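Long-range contacts in tetraacyldisaccharide 4'-kinase (Aquifex aeolicus, PDB 4EHY), which probably transfers the gamma-phosphate of ATP to the 4'-position of a tetraacyldisaccharide 1-phosphate, making lipid IVA in lipid A biosynthesis: residues N43-G48 and L154-D159; T186-E191 and K203-F208; C210-D215 and A293-V298. All coordinates share one frame; numbering follows the deposited sequence.

Contact 1 (N43-G48 and L154-D159); sequences NLSVGG and LLKKKD. With ADP (adenosine-5'-diphosphate), chain B.
Asp159 OD1 is gripped by two donors that reach it from opposite faces of its carboxylate: the hydroxyl of Ser45, with OG 2.6 Å from OD1, and the ammonium of Lys156, whose NZ stands 3.3 Å from the same oxygen and makes a salt bridge with it. The second oxygen serves the backbone, since Lys156 N donates to Asp159 OD2 at 2.9 Å in a nearly straight bond (172° at the hydrogen). An aspartate suits this turn because its short side chain can reach back to the strand end while its other oxygen faces the loop.

Lys156 also reaches the P-loop. Beyond CG its chain is extended until the last torsion (chi4 -66°), and that bend lets Lys156 NZ donate to Gly48 O at 3.0 Å, tilted from the carbonyl plane. Two waters finish the network: one accepts from Asn43 ND2 and Lys156 NZ and donates to Asp159 OD2, the other links Leu44 N, Leu154 O and Asp159 OD2. Within the loop, the Asn43 amide folds over its own chain, ND2 lying 2.6 Å from Ser45 O. Beside the polar cluster, Leu44 CD1 packs on Leu155 CD2 at 4.0 Å.

Residues 45-48 begin the predicted ATP-binding P-loop, between strand 38-43 and helix 51-61. Gly48 CA lies 3.3 Å from ADP O2B. Glycine suits both positions 47 and 48: a beta carbon on Gly47 would jam against the preceding carbonyl, and one on Gly48 would strike ADP O3A. The buried charges of Lys156 and Asp159 thus meet each other and the loop's own polar groups, an arrangement consistent with fixing the P-loop's shape from behind while its other side receives the phosphates.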
loop_
_atom_site.group_PDB
_atom_site.type_symbol
_atom_site.label_atom_id
_atom_site.label_comp_id
_atom_site.label_asym_id
_atom_site.label_seq_id
_atom_site.Cartn_x
_atom_site.Cartn_y
_atom_site.Cartn_z
ATOM N N ASN A 43 3.998 -6.721 -4.317
ATOM C CA ASN A 43 5.207 -7.202 -3.680
ATOM C C ASN A 43 5.119 -8.701 -3.569
ATOM O O ASN A 43 4.186 -9.306 -4.113
ATOM C CB ASN A 43 5.402 -6.552 -2.303
ATOM C CG ASN A 43 4.502 -7.161 -1.258
ATOM O OD1 ASN A 43 3.298 -7.314 -1.480
ATOM N ND2 ASN A 43 5.086 -7.555 -0.120
ATOM N N LEU A 44 6.077 -9.330 -2.885
ATOM C CA LEU A 44 6.140 -10.794 -2.914
ATOM C C LEU A 44 5.713 -11.457 -1.617
ATOM O O LEU A 44 5.501 -12.669 -1.573
ATOM C CB LEU A 44 7.552 -11.277 -3.269
ATOM C CG LEU A 44 8.080 -10.954 -4.665
ATOM C CD1 LEU A 44 9.550 -11.325 -4.756
ATOM C CD2 LEU A 44 7.264 -11.681 -5.723
ATOM N N SER A 45 5.591 -10.667 -0.559
ATOM C CA SER A 45 5.361 -11.236 0.767
ATOM C C SER A 45 4.191 -10.593 1.469
ATOM O O SER A 45 3.786 -9.481 1.135
ATOM C CB SER A 45 6.594 -11.029 1.634
ATOM O OG SER A 45 6.968 -9.665 1.593
ATOM N N VAL A 46 3.663 -11.303 2.457
ATOM C CA VAL A 46 2.700 -10.728 3.375
ATOM C C VAL A 46 3.490 -10.006 4.449
ATOM O O VAL A 46 4.595 -10.426 4.800
ATOM C CB VAL A 46 1.819 -11.814 4.032
ATOM C CG1 VAL A 46 1.079 -12.616 2.971
ATOM C CG2 VAL A 46 2.652 -12.727 4.915
ATOM N N GLY A 47 2.940 -8.911 4.958
ATOM C CA GLY A 47 3.581 -8.200 6.045
ATOM C C GLY A 47 3.984 -6.765 5.749
ATOM O O GLY A 47 4.832 -6.196 6.439
ATOM N N GLY A 48 3.394 -6.175 4.719
ATOM C CA GLY A 48 3.643 -4.770 4.431
ATOM C C GLY A 48 4.989 -4.485 3.794
ATOM O O GLY A 48 6.014 -5.085 4.136
ATOM N N LEU A 154 7.669 -4.052 -5.401
ATOM C CA LEU A 154 8.333 -3.587 -4.193
ATOM C C LEU A 154 9.050 -4.739 -3.494
ATOM O O LEU A 154 8.519 -5.835 -3.363
ATOM C CB LEU A 154 7.330 -2.925 -3.234
ATOM C CG LEU A 154 6.943 -1.484 -3.573
ATOM C CD1 LEU A 154 6.602 -1.355 -5.053
ATOM C CD2 LEU A 154 5.786 -1.001 -2.706
ATOM N N LEU A 155 10.271 -4.477 -3.061
ATOM C CA LEU A 155 11.069 -5.442 -2.309
ATOM C C LEU A 155 11.586 -4.732 -1.071
ATOM O O LEU A 155 12.050 -3.593 -1.171
ATOM C CB LEU A 155 12.294 -5.889 -3.125
ATOM C CG LEU A 155 12.112 -6.958 -4.193
ATOM C CD1 LEU A 155 13.377 -7.084 -5.052
ATOM C CD2 LEU A 155 11.769 -8.282 -3.524
ATOM N N LYS A 156 11.519 -5.393 0.084
ATOM C CA LYS A 156 12.225 -4.916 1.278
ATOM C C LYS A 156 13.336 -5.899 1.619
ATOM O O LYS A 156 13.219 -7.092 1.345
ATOM C CB LYS A 156 11.274 -4.725 2.469
ATOM C CG LYS A 156 10.578 -6.008 2.971
ATOM C CD LYS A 156 9.597 -5.697 4.108
ATOM C CE LYS A 156 8.786 -6.921 4.555
ATOM N NZ LYS A 156 7.858 -7.398 3.497
ATOM N N LYS A 157 14.416 -5.392 2.206
ATOM C CA LYS A 157 15.574 -6.214 2.548
ATOM C C LYS A 157 15.195 -7.600 3.084
ATOM O O LYS A 157 15.775 -8.613 2.694
ATOM C CB LYS A 157 16.449 -5.479 3.567
ATOM C CG LYS A 157 17.700 -6.237 4.008
ATOM C CD LYS A 157 18.350 -5.548 5.211
ATOM C CE LYS A 157 19.420 -6.414 5.865
ATOM N NZ LYS A 157 19.950 -5.789 7.118
ATOM N N LYS A 158 14.212 -7.636 3.973
ATOM C CA LYS A 158 13.788 -8.875 4.619
ATOM C C LYS A 158 13.355 -9.960 3.627
ATOM O O LYS A 158 13.697 -11.135 3.795
ATOM C CB LYS A 158 12.665 -8.559 5.603
ATOM C CG LYS A 158 12.067 -9.739 6.339
ATOM C CD LYS A 158 10.962 -9.218 7.257
ATOM C CE LYS A 158 10.057 -10.315 7.791
ATOM N NZ LYS A 158 9.001 -9.733 8.673
ATOM N N ASP A 159 12.604 -9.575 2.596
ATOM C CA ASP A 159 12.190 -10.534 1.564
ATOM C C ASP A 159 13.338 -11.408 1.070
ATOM O O ASP A 159 13.135 -12.568 0.721
ATOM C CB ASP A 159 11.574 -9.818 0.354
ATOM C CG ASP A 159 10.343 -9.026 0.713
ATOM O OD1 ASP A 159 9.598 -9.471 1.617
ATOM O OD2 ASP A 159 10.129 -7.955 0.099
HETATM P PB ADP B . 1.202 -2.117 2.876
HETATM O O1B ADP B . -0.083 -2.868 3.118
HETATM O O2B ADP B . 2.256 -2.917 2.143
HETATM O O3B ADP B . 0.967 -0.770 2.224
HETATM P PA ADP B . 1.247 -1.436 5.744
HETATM O O1A ADP B . 2.471 -0.901 6.436
HETATM O O2A ADP B . 0.403 -2.489 6.404
HETATM O O3A ADP B . 1.871 -1.905 4.320
HETATM O "O5'" ADP B . 0.272 -0.206 5.441
HETATM C "C5'" ADP B . 0.776 0.980 4.851
HETATM C "C4'" ADP B . 0.132 2.143 5.597
HETATM O "O4'" ADP B . 0.322 1.982 7.024
HETATM C "C3'" ADP B . 0.839 3.421 5.218
HETATM O "O3'" ADP B . 0.169 4.040 4.124
HETATM C "C2'" ADP B . 0.768 4.249 6.481
HETATM O "O2'" ADP B . -0.506 4.897 6.526
HETATM C "C1'" ADP B . 0.785 3.216 7.590
HETATM N N9 ADP B . 2.184 3.021 8.049
HETATM C C8 ADP B . 2.900 1.886 7.935
HETATM N N7 ADP B . 4.139 2.022 8.476
HETATM C C5 ADP B . 4.225 3.276 8.960
HETATM C C6 ADP B . 5.262 4.075 9.657
HETATM N N6 ADP B . 6.496 3.557 9.954
HETATM N N1 ADP B . 4.931 5.342 9.984
HETATM C C2 ADP B . 3.727 5.875 9.703
HETATM N N3 ADP B . 2.746 5.210 9.068
HETATM C C4 ADP B . 2.933 3.925 8.684
HETATM O O HOH W 1 7.911 -6.753 0.745
HETATM O O HOH W 2 8.475 -8.170 -2.188
#

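Contact 2 (T186-E191 and K203-F208); sequences TYQEVE and KMFREF. With ADP (adenosine-5'-diphosphate), chain B.
The adenine end of the nucleotide pocket is shaped here by Arg206 and Glu189, an ion pair set beside the base. Arg206 NE and NH2 both turn to a single oxygen, Glu189 OE2, at 2.9 and 2.8 Å, with that oxygen close to the guanidinium plane. The other carboxylate oxygen takes a backbone donor, Arg206 N, which comes from above the carboxylate plane to lie 2.9 Å from Glu189 OE1. Glutamate has the length for this double duty, its chain folding back at chi2 (-72°) toward the strand.

Arginine suits the middle of the site because its flat head can lie between two rings. Tyr187 CE2 meets one face near the rim, its ring tilted 33° from the guanidinium plane, and Phe208 CZ the opposite face, also near the rim, while Glu189 OE2 and ADP N7 lie at the edge. Arg206 NH1 is 3.4 Å from ADP N7, and NH2 also bonds Gln240. The Phe208 ring meets the base at its own edge, CE2 being 3.4 Å from ADP N1. Shortening Glu189 to an alanine is likely to strip Arg206 of its charge mate and its backbone N of its acceptor, so that the guanidinium would be held less firmly beside the adenine.

Farther from the nucleotide, Gln188 N donates to Met204 O, and a water joins that carbonyl to Tyr187 N and Glu189 OE1. Thr186 CG2 rests on Met204 SD at 3.7 Å.

The loop 186-191 thus lies along one side of strand 201-212, whose residues Met204, Arg206 and Phe208 also touch strand 291-300, while helix 238-248 packs on Val190, Arg206 and Phe208.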
loop_
_atom_site.group_PDB
_atom_site.type_symbol
_atom_site.label_atom_id
_atom_site.label_comp_id
_atom_site.label_asym_id
_atom_site.label_seq_id
_atom_site.Cartn_x
_atom_site.Cartn_y
_atom_site.Cartn_z
ATOM N N THR A 186 12.249 -0.694 -0.867
ATOM C CA THR A 186 11.575 0.113 0.152
ATOM C C THR A 186 12.200 0.040 1.540
ATOM O O THR A 186 13.080 -0.778 1.792
ATOM C CB THR A 186 10.089 -0.293 0.269
ATOM O OG1 THR A 186 10.011 -1.646 0.728
ATOM C CG2 THR A 186 9.413 -0.205 -1.085
ATOM N N TYR A 187 11.714 0.904 2.431
ATOM C CA TYR A 187 12.223 1.045 3.796
ATOM C C TYR A 187 13.700 1.392 3.863
ATOM O O TYR A 187 14.391 0.977 4.794
ATOM C CB TYR A 187 11.969 -0.217 4.622
ATOM C CG TYR A 187 10.515 -0.604 4.771
ATOM C CD1 TYR A 187 10.170 -1.894 5.131
ATOM C CD2 TYR A 187 9.494 0.307 4.546
ATOM C CE1 TYR A 187 8.859 -2.274 5.266
ATOM C CE2 TYR A 187 8.160 -0.066 4.676
ATOM C CZ TYR A 187 7.856 -1.363 5.042
ATOM O OH TYR A 187 6.554 -1.776 5.188
ATOM N N GLN A 188 14.205 2.147 2.894
ATOM C CA GLN A 188 15.623 2.505 2.949
ATOM C C GLN A 188 15.934 3.300 4.217
ATOM O O GLN A 188 17.012 3.176 4.786
ATOM C CB GLN A 188 16.053 3.283 1.703
ATOM C CG GLN A 188 15.912 2.503 0.406
ATOM C CD GLN A 188 16.900 1.355 0.308
ATOM O OE1 GLN A 188 17.964 1.383 0.925
ATOM N NE2 GLN A 188 16.553 0.338 -0.474
ATOM N N GLU A 189 14.979 4.105 4.675
ATOM C CA GLU A 189 15.227 4.962 5.834
ATOM C C GLU A 189 15.328 4.176 7.138
ATOM O O GLU A 189 15.706 4.724 8.161
ATOM C CB GLU A 189 14.146 6.036 5.971
ATOM C CG GLU A 189 12.857 5.526 6.572
ATOM C CD GLU A 189 12.067 4.616 5.624
ATOM O OE1 GLU A 189 12.348 4.608 4.405
ATOM O OE2 GLU A 189 11.160 3.916 6.107
ATOM N N VAL A 190 14.984 2.895 7.118
ATOM C CA VAL A 190 15.074 2.113 8.342
ATOM C C VAL A 190 15.830 0.790 8.158
ATOM O O VAL A 190 16.391 0.257 9.116
ATOM C CB VAL A 190 13.687 1.909 8.992
ATOM C CG1 VAL A 190 12.832 0.970 8.166
ATOM C CG2 VAL A 190 13.839 1.396 10.403
ATOM N N GLU A 191 15.872 0.280 6.927
ATOM C CA GLU A 191 16.656 -0.917 6.616
ATOM C C GLU A 191 17.289 -0.828 5.230
ATOM O O GLU A 191 16.856 -1.511 4.302
ATOM C CB GLU A 191 15.782 -2.164 6.688
ATOM C CG GLU A 191 15.266 -2.491 8.071
ATOM C CD GLU A 191 16.137 -3.498 8.783
ATOM O OE1 GLU A 191 17.135 -3.950 8.181
ATOM O OE2 GLU A 191 15.818 -3.840 9.943
ATOM N N LYS A 203 15.334 3.288 -5.214
ATOM C CA LYS A 203 15.245 3.271 -3.750
ATOM C C LYS A 203 14.120 4.175 -3.250
ATOM O O LYS A 203 13.979 5.316 -3.687
ATOM C CB LYS A 203 16.563 3.711 -3.110
ATOM C CG LYS A 203 17.725 2.739 -3.291
ATOM C CD LYS A 203 18.887 3.173 -2.404
ATOM C CE LYS A 203 20.056 2.193 -2.448
ATOM N NZ LYS A 203 21.155 2.725 -1.610
ATOM N N MET A 204 13.322 3.664 -2.324
ATOM C CA MET A 204 12.216 4.434 -1.769
ATOM C C MET A 204 12.499 4.780 -0.315
ATOM O O MET A 204 12.811 3.901 0.490
ATOM C CB MET A 204 10.915 3.634 -1.861
ATOM C CG MET A 204 9.723 4.269 -1.170
ATOM S SD MET A 204 8.218 3.298 -1.438
ATOM C CE MET A 204 7.267 3.680 0.035
ATOM N N PHE A 205 12.376 6.060 0.017
ATOM C CA PHE A 205 12.582 6.518 1.385
ATOM C C PHE A 205 11.287 7.109 1.916
ATOM O O PHE A 205 10.496 7.670 1.163
ATOM C CB PHE A 205 13.700 7.574 1.440
ATOM C CG PHE A 205 15.072 7.053 1.067
ATOM C CD1 PHE A 205 15.984 6.688 2.052
ATOM C CD2 PHE A 205 15.465 6.976 -0.265
ATOM C CE1 PHE A 205 17.259 6.232 1.713
ATOM C CE2 PHE A 205 16.734 6.520 -0.613
ATOM C CZ PHE A 205 17.633 6.147 0.377
ATOM N N ARG A 206 11.046 6.960 3.209
ATOM C CA ARG A 206 9.929 7.662 3.833
ATOM C C ARG A 206 10.500 8.782 4.703
ATOM O O ARG A 206 11.320 8.531 5.599
ATOM C CB ARG A 206 9.056 6.701 4.644
ATOM C CG ARG A 206 8.172 5.789 3.779
ATOM C CD ARG A 206 7.438 4.732 4.615
ATOM N NE ARG A 206 8.360 4.059 5.518
ATOM C CZ ARG A 206 8.013 3.125 6.392
ATOM N NH1 ARG A 206 6.750 2.749 6.490
ATOM N NH2 ARG A 206 8.935 2.591 7.187
ATOM N N GLU A 207 10.116 10.019 4.393
ATOM C CA GLU A 207 10.570 11.182 5.159
ATOM C C GLU A 207 9.523 11.539 6.216
ATOM O O GLU A 207 8.467 12.099 5.900
ATOM C CB GLU A 207 10.829 12.385 4.247
ATOM C CG GLU A 207 11.349 13.624 4.996
ATOM C CD GLU A 207 11.273 14.888 4.169
ATOM O OE1 GLU A 207 11.598 14.839 2.966
ATOM O OE2 GLU A 207 10.886 15.939 4.719
ATOM N N PHE A 208 9.805 11.184 7.465
ATOM C CA PHE A 208 8.864 11.410 8.556
ATOM C C PHE A 208 8.953 12.848 9.030
ATOM O O PHE A 208 9.820 13.198 9.804
ATOM C CB PHE A 208 9.134 10.425 9.689
ATOM C CG PHE A 208 8.962 9.002 9.270
ATOM C CD1 PHE A 208 10.052 8.244 8.866
ATOM C CD2 PHE A 208 7.694 8.437 9.217
ATOM C CE1 PHE A 208 9.885 6.937 8.448
ATOM C CE2 PHE A 208 7.520 7.129 8.804
ATOM C CZ PHE A 208 8.611 6.375 8.420
HETATM P PB ADP B . 1.202 -2.117 2.876
HETATM O O1B ADP B . -0.083 -2.868 3.118
HETATM O O2B ADP B . 2.256 -2.917 2.143
HETATM O O3B ADP B . 0.967 -0.770 2.224
HETATM P PA ADP B . 1.247 -1.436 5.744
HETATM O O1A ADP B . 2.471 -0.901 6.436
HETATM O O2A ADP B . 0.403 -2.489 6.404
HETATM O O3A ADP B . 1.871 -1.905 4.320
HETATM O "O5'" ADP B . 0.272 -0.206 5.441
HETATM C "C5'" ADP B . 0.776 0.980 4.851
HETATM C "C4'" ADP B . 0.132 2.143 5.597
HETATM O "O4'" ADP B . 0.322 1.982 7.024
HETATM C "C3'" ADP B . 0.839 3.421 5.218
HETATM O "O3'" ADP B . 0.169 4.040 4.124
HETATM C "C2'" ADP B . 0.768 4.249 6.481
HETATM O "O2'" ADP B . -0.506 4.897 6.526
HETATM C "C1'" ADP B . 0.785 3.216 7.590
HETATM N N9 ADP B . 2.184 3.021 8.049
HETATM C C8 ADP B . 2.900 1.886 7.935
HETATM N N7 ADP B . 4.139 2.022 8.476
HETATM C C5 ADP B . 4.225 3.276 8.960
HETATM C C6 ADP B . 5.262 4.075 9.657
HETATM N N6 ADP B . 6.496 3.557 9.954
HETATM N N1 ADP B . 4.931 5.342 9.984
HETATM C C2 ADP B . 3.727 5.875 9.703
HETATM N N3 ADP B . 2.746 5.210 9.068
HETATM C C4 ADP B . 2.933 3.925 8.684
HETATM O O HOH W 3 10.663 3.523 2.395
#

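Contact 3 (C210-D215 and A293-V298); sequences CLLNSD and ALNFKV. With ADP (adenosine-5'-diphosphate), chain B.
Leu212 and Ala293 form the tight end of this antiparallel pairing, a hydrogen-bonded pair in which Leu212 N lies 2.8 Å from Ala293 O and Ala293 N 2.9 Å from Leu212 O, each donor in the plane of the carbonyl it meets. Alanine suits the spot, since Pro279 and Leu282 of helix 279-282 also press on its methyl. Leu211, in the neighbouring non-hydrogen-bonded pair with Leu294, reaches back across the backbone: its CG stands opposite the backbone N (chi1 -167°), bringing CD1 to 3.3 Å from Ala293 O. Leu294 does likewise from the other strand, its CD1 lying 3.7 Å from Cys210 O.

Toward Cys210 the hydrogen bonding is less regular, and this is the more solvent-exposed end. Asn295 N still holds Cys210 O at 2.9 Å, though from above the carbonyl plane, whereas the return bond from Cys210 N to Asn295 O is long and weak at 3.4 Å. Asparagine suits this margin because its side chain is partly exposed. Its ND2 also makes van der Waals contact with Leu212 CD1 at 3.5 Å.

Strand 293-298 also borders the nucleotide, Phe296 CE2 standing 3.6 Å from ADP N3 at the ring's edge. The backbone bonds set the register, and the leucine methyls lie against backbone carbonyls and the Asn295 amide, in a strand whose Leu294 carbonyl and Phe296 ring border the adenine.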
loop_
_atom_site.group_PDB
_atom_site.type_symbol
_atom_site.label_atom_id
_atom_site.label_comp_id
_atom_site.label_asym_id
_atom_site.label_seq_id
_atom_site.Cartn_x
_atom_site.Cartn_y
_atom_site.Cartn_z
ATOM N N CYS A 210 5.904 15.007 9.600
ATOM C CA CYS A 210 4.669 15.661 9.983
ATOM C C CYS A 210 3.851 14.863 10.981
ATOM O O CYS A 210 4.080 13.671 11.203
ATOM C CB CYS A 210 3.845 15.952 8.727
ATOM S SG CYS A 210 4.882 16.226 7.253
ATOM N N LEU A 211 2.888 15.545 11.581
ATOM C CA LEU A 211 2.038 14.958 12.594
ATOM C C LEU A 211 0.612 15.392 12.300
ATOM O O LEU A 211 0.363 16.568 11.990
ATOM C CB LEU A 211 2.471 15.446 13.971
ATOM C CG LEU A 211 1.897 14.715 15.182
ATOM C CD1 LEU A 211 2.342 13.258 15.199
ATOM C CD2 LEU A 211 2.332 15.419 16.441
ATOM N N LEU A 212 -0.322 14.452 12.387
ATOM C CA LEU A 212 -1.723 14.747 12.104
ATOM C C LEU A 212 -2.571 14.578 13.344
ATOM O O LEU A 212 -2.395 13.607 14.090
ATOM C CB LEU A 212 -2.273 13.820 11.004
ATOM C CG LEU A 212 -1.569 13.901 9.643
ATOM C CD1 LEU A 212 -1.972 12.741 8.734
ATOM C CD2 LEU A 212 -1.859 15.244 8.975
ATOM N N ASN A 213 -3.504 15.503 13.560
ATOM C CA ASN A 213 -4.532 15.266 14.565
ATOM C C ASN A 213 -5.608 14.361 13.974
ATOM O O ASN A 213 -5.552 14.000 12.798
ATOM C CB ASN A 213 -5.114 16.568 15.124
ATOM C CG ASN A 213 -5.951 17.321 14.111
ATOM O OD1 ASN A 213 -6.432 16.743 13.135
ATOM N ND2 ASN A 213 -6.153 18.618 14.352
ATOM N N SER A 214 -6.573 13.975 14.793
ATOM C CA SER A 214 -7.507 12.934 14.411
ATOM C C SER A 214 -8.539 13.452 13.415
ATOM O O SER A 214 -9.360 12.685 12.926
ATOM C CB SER A 214 -8.204 12.370 15.651
ATOM O OG SER A 214 -8.902 13.399 16.351
ATOM N N ASP A 215 -8.501 14.750 13.125
ATOM C CA ASP A 215 -9.317 15.304 12.043
ATOM C C ASP A 215 -8.491 15.462 10.771
ATOM O O ASP A 215 -8.890 16.178 9.847
ATOM C CB ASP A 215 -9.898 16.658 12.450
ATOM C CG ASP A 215 -10.750 16.564 13.704
ATOM O OD1 ASP A 215 -11.632 15.682 13.748
ATOM O OD2 ASP A 215 -10.523 17.354 14.647
ATOM N N ALA A 293 -1.361 10.909 14.464
ATOM C CA ALA A 293 -0.620 10.015 13.587
ATOM C C ALA A 293 0.665 10.637 13.078
ATOM O O ALA A 293 0.709 11.826 12.733
ATOM C CB ALA A 293 -1.499 9.527 12.388
ATOM N N LEU A 294 1.709 9.816 13.027
ATOM C CA LEU A 294 2.953 10.201 12.374
ATOM C C LEU A 294 2.728 10.107 10.873
ATOM O O LEU A 294 2.235 9.091 10.370
ATOM C CB LEU A 294 4.085 9.263 12.780
ATOM C CG LEU A 294 5.474 9.563 12.214
ATOM C CD1 LEU A 294 5.989 10.904 12.746
ATOM C CD2 LEU A 294 6.445 8.449 12.576
ATOM N N ASN A 295 3.073 11.168 10.158
ATOM C CA ASN A 295 2.875 11.206 8.721
ATOM C C ASN A 295 4.235 11.412 8.066
ATOM O O ASN A 295 5.183 11.784 8.740
ATOM C CB ASN A 295 1.887 12.311 8.347
ATOM C CG ASN A 295 1.258 12.100 6.982
ATOM O OD1 ASN A 295 1.283 10.994 6.431
ATOM N ND2 ASN A 295 0.686 13.163 6.429
ATOM N N PHE A 296 4.341 11.137 6.771
ATOM C CA PHE A 296 5.622 11.193 6.071
ATOM C C PHE A 296 5.406 11.491 4.583
ATOM O O PHE A 296 4.299 11.343 4.072
ATOM C CB PHE A 296 6.338 9.845 6.206
ATOM C CG PHE A 296 5.505 8.683 5.735
ATOM C CD1 PHE A 296 5.592 8.232 4.417
ATOM C CD2 PHE A 296 4.604 8.067 6.596
ATOM C CE1 PHE A 296 4.812 7.166 3.972
ATOM C CE2 PHE A 296 3.805 7.006 6.161
ATOM C CZ PHE A 296 3.907 6.556 4.839
ATOM N N LYS A 297 6.468 11.899 3.898
ATOM C CA LYS A 297 6.453 12.021 2.444
ATOM C C LYS A 297 7.219 10.841 1.865
ATOM O O LYS A 297 8.165 10.346 2.467
ATOM C CB LYS A 297 7.135 13.317 1.995
ATOM C CG LYS A 297 6.469 14.597 2.491
ATOM C CD LYS A 297 7.391 15.817 2.300
ATOM C CE LYS A 297 6.812 17.074 2.973
ATOM N NZ LYS A 297 7.755 18.235 2.976
ATOM N N VAL A 298 6.809 10.386 0.693
ATOM C CA VAL A 298 7.538 9.329 0.026
ATOM C C VAL A 298 8.444 10.022 -0.971
ATOM O O VAL A 298 8.012 10.937 -1.676
ATOM C CB VAL A 298 6.568 8.348 -0.676
ATOM C CG1 VAL A 298 7.316 7.353 -1.548
ATOM C CG2 VAL A 298 5.721 7.621 0.348
HETATM P PB ADP B . 1.202 -2.117 2.876
HETATM O O1B ADP B . -0.083 -2.868 3.118
HETATM O O2B ADP B . 2.256 -2.917 2.143
HETATM O O3B ADP B . 0.967 -0.770 2.224
HETATM P PA ADP B . 1.247 -1.436 5.744
HETATM O O1A ADP B . 2.471 -0.901 6.436
HETATM O O2A ADP B . 0.403 -2.489 6.404
HETATM O O3A ADP B . 1.871 -1.905 4.320
HETATM O "O5'" ADP B . 0.272 -0.206 5.441
HETATM C "C5'" ADP B . 0.776 0.980 4.851
HETATM C "C4'" ADP B . 0.132 2.143 5.597
HETATM O "O4'" ADP B . 0.322 1.982 7.024
HETATM C "C3'" ADP B . 0.839 3.421 5.218
HETATM O "O3'" ADP B . 0.169 4.040 4.124
HETATM C "C2'" ADP B . 0.768 4.249 6.481
HETATM O "O2'" ADP B . -0.506 4.897 6.526
HETATM C "C1'" ADP B . 0.785 3.216 7.590
HETATM N N9 ADP B . 2.184 3.021 8.049
HETATM C C8 ADP B . 2.900 1.886 7.935
HETATM N N7 ADP B . 4.139 2.022 8.476
HETATM C C5 ADP B . 4.225 3.276 8.960
HETATM C C6 ADP B . 5.262 4.075 9.657
HETATM N N6 ADP B . 6.496 3.557 9.954
HETATM N N1 ADP B . 4.931 5.342 9.984
HETATM C C2 ADP B . 3.727 5.875 9.703
HETATM N N3 ADP B . 2.746 5.210 9.068
HETATM C C4 ADP B . 2.933 3.925 8.684
#

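Overall arrangement
From the N terminus, contact 1 comes first, bringing the end of strand 150-156 back against the P-loop and closing a loop of 105 intervening residues. Contact 2 then closes a short excursion of 11 residues between strands 182-186 and 201-212, and contact 3 spans 77 residues to join strands 201-212 and 291-300. The three follow in series; none encloses or crosses another. Contacts 1 and 2 meet where Leu155 O faces Thr186 N, and contacts 2 and 3 where Glu207 N faces Lys297 O. Contacts 1 and 3 do not touch, their nearest atoms being about 9 Å apart, yet all three touch ADP, contact 1 at the diphosphate and the others at the adenine.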